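Side-chain contact in NDP-N-acetyl-D-galactosaminuronic acid dehydrogenase (Methanosarcina mazei Go1, PDB 3G79), which probably oxidises UDP-N-acetyl-D-mannosamine to the corresponding uronate, reducing two NAD(+) in the process: residues Glu403-Asn407 against Leu408-Val412. Sequence-based numbering, arbitrary orientation.
Sequences EISDN and LEEVV
N407 caps the helix 408-412 from the N-cap position: its OD1 accepts from E410 N at 3.1 Å, with an N-H...O angle of 143°. The donor is tilted about 50° out of the amide carbonyl plane, so it does not use a lone pair. The same E410 N has a second, weak hydrogen bond to N407 O at 3.3 Å, whereas V411 N reaches N407 O at 3.4 Å in a weak but nearly straight bond, the first turn of the helix. E410 crosses the amide at about a right angle; chi1 of 88° sets its CG between its backbone N and carbonyl carbon, 3.1 Å from N407 ND2. N407 N donates weakly to S405 OG, and S405 CB meets V411 CG2 at 4.0 Å. The carboxylate of E409 lies nearly coplanar with the amide but is paired in a salt bridge with R413. With an alanine here in place of N407, E410 N is likely to keep just its weak backbone acceptor, and the E410 chain to lose the group it crosses. In this strand-to-helix turn of the UDP-binding domain, S405 of edge strand 404-405 pairs by backbone with V391 of strand 388-392 and with D393, V411 and V412 pack on A357 of strand 355-359, and L408 and E409 touch W434 of helix 432-439.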
loop_
_atom_site.group_PDB
_atom_site.type_symbol
_atom_site.label_atom_id
_atom_site.label_comp_id
_atom_site.label_asym_id
_atom_site.label_seq_id
_atom_site.Cartn_x
_atom_site.Cartn_y
_atom_site.Cartn_z
ATOM N N GLU A 403 -25.403 19.300 -18.466
ATOM C CA GLU A 403 -25.078 19.302 -19.910
ATOM C C GLU A 403 -23.582 19.295 -20.256
ATOM O O GLU A 403 -22.839 20.159 -19.817
ATOM C CB GLU A 403 -25.856 20.390 -20.692
ATOM C CG GLU A 403 -26.067 21.741 -19.998
ATOM C CD GLU A 403 -26.880 22.750 -20.856
ATOM O OE1 GLU A 403 -27.486 23.681 -20.272
ATOM O OE2 GLU A 403 -26.912 22.618 -22.105
ATOM N N ILE A 404 -23.169 18.289 -21.032
ATOM C CA ILE A 404 -21.760 17.996 -21.346
ATOM C C ILE A 404 -21.573 18.192 -22.833
ATOM O O ILE A 404 -22.472 17.886 -23.611
ATOM C CB ILE A 404 -21.345 16.491 -20.988
ATOM C CG1 ILE A 404 -21.212 16.231 -19.478
ATOM C CG2 ILE A 404 -19.986 16.119 -21.573
ATOM C CD1 ILE A 404 -22.470 16.259 -18.675
ATOM N N SER A 405 -20.407 18.673 -23.244
ATOM C CA SER A 405 -20.202 18.951 -24.668
ATOM C C SER A 405 -19.037 18.170 -25.314
ATOM O O SER A 405 -18.030 17.849 -24.664
ATOM C CB SER A 405 -20.089 20.470 -24.905
ATOM O OG SER A 405 -19.820 20.775 -26.258
ATOM N N ASP A 406 -19.231 17.861 -26.590
ATOM C CA ASP A 406 -18.241 17.245 -27.474
ATOM C C ASP A 406 -17.074 18.200 -27.800
ATOM O O ASP A 406 -15.916 17.798 -27.734
ATOM C CB ASP A 406 -18.921 16.782 -28.782
ATOM C CG ASP A 406 -20.229 17.553 -29.073
ATOM O OD1 ASP A 406 -21.203 17.381 -28.298
ATOM O OD2 ASP A 406 -20.294 18.346 -30.053
ATOM N N ASN A 407 -17.364 19.461 -28.137
ATOM C CA ASN A 407 -16.315 20.320 -28.725
ATOM C C ASN A 407 -15.574 21.264 -27.769
ATOM O O ASN A 407 -16.151 22.130 -27.096
ATOM C CB ASN A 407 -16.729 20.935 -30.100
ATOM C CG ASN A 407 -17.121 22.405 -30.030
ATOM O OD1 ASN A 407 -16.282 23.287 -30.220
ATOM N ND2 ASN A 407 -18.403 22.673 -29.795
ATOM N N LEU A 408 -14.267 21.019 -27.714
ATOM C CA LEU A 408 -13.351 21.641 -26.791
ATOM C C LEU A 408 -13.401 23.148 -26.956
ATOM O O LEU A 408 -13.495 23.879 -25.971
ATOM C CB LEU A 408 -11.940 21.126 -27.067
ATOM C CG LEU A 408 -11.027 20.756 -25.898
ATOM C CD1 LEU A 408 -9.570 20.982 -26.253
ATOM C CD2 LEU A 408 -11.394 21.495 -24.655
ATOM N N GLU A 409 -13.366 23.585 -28.216
ATOM C CA GLU A 409 -13.309 24.996 -28.611
ATOM C C GLU A 409 -14.416 25.798 -27.938
ATOM O O GLU A 409 -14.174 26.875 -27.374
ATOM C CB GLU A 409 -13.399 25.114 -30.148
ATOM C CG GLU A 409 -12.940 26.450 -30.772
ATOM C CD GLU A 409 -13.971 27.585 -30.668
ATOM O OE1 GLU A 409 -15.195 27.319 -30.664
ATOM O OE2 GLU A 409 -13.549 28.769 -30.600
ATOM N N GLU A 410 -15.639 25.282 -27.986
ATOM C CA GLU A 410 -16.728 26.101 -27.479
ATOM C C GLU A 410 -16.631 26.169 -25.956
ATOM O O GLU A 410 -16.825 27.210 -25.358
ATOM C CB GLU A 410 -18.113 25.705 -28.072
ATOM C CG GLU A 410 -18.937 24.627 -27.399
ATOM C CD GLU A 410 -20.414 24.615 -27.893
ATOM O OE1 GLU A 410 -21.301 24.180 -27.115
ATOM O OE2 GLU A 410 -20.685 25.048 -29.049
ATOM N N VAL A 411 -16.252 25.053 -25.353
ATOM C CA VAL A 411 -16.040 24.978 -23.915
ATOM C C VAL A 411 -14.897 25.880 -23.447
ATOM O O VAL A 411 -15.022 26.566 -22.444
ATOM C CB VAL A 411 -15.808 23.550 -23.476
ATOM C CG1 VAL A 411 -15.312 23.529 -22.039
ATOM C CG2 VAL A 411 -17.098 22.766 -23.615
ATOM N N VAL A 412 -13.810 25.913 -24.199
ATOM C CA VAL A 412 -12.640 26.673 -23.789
ATOM C C VAL A 412 -12.705 28.154 -24.150
ATOM O O VAL A 412 -12.075 28.976 -23.488
ATOM C CB VAL A 412 -11.340 26.000 -24.295
ATOM C CG1 VAL A 412 -10.142 26.934 -24.256
ATOM C CG2 VAL A 412 -11.065 24.828 -23.472
#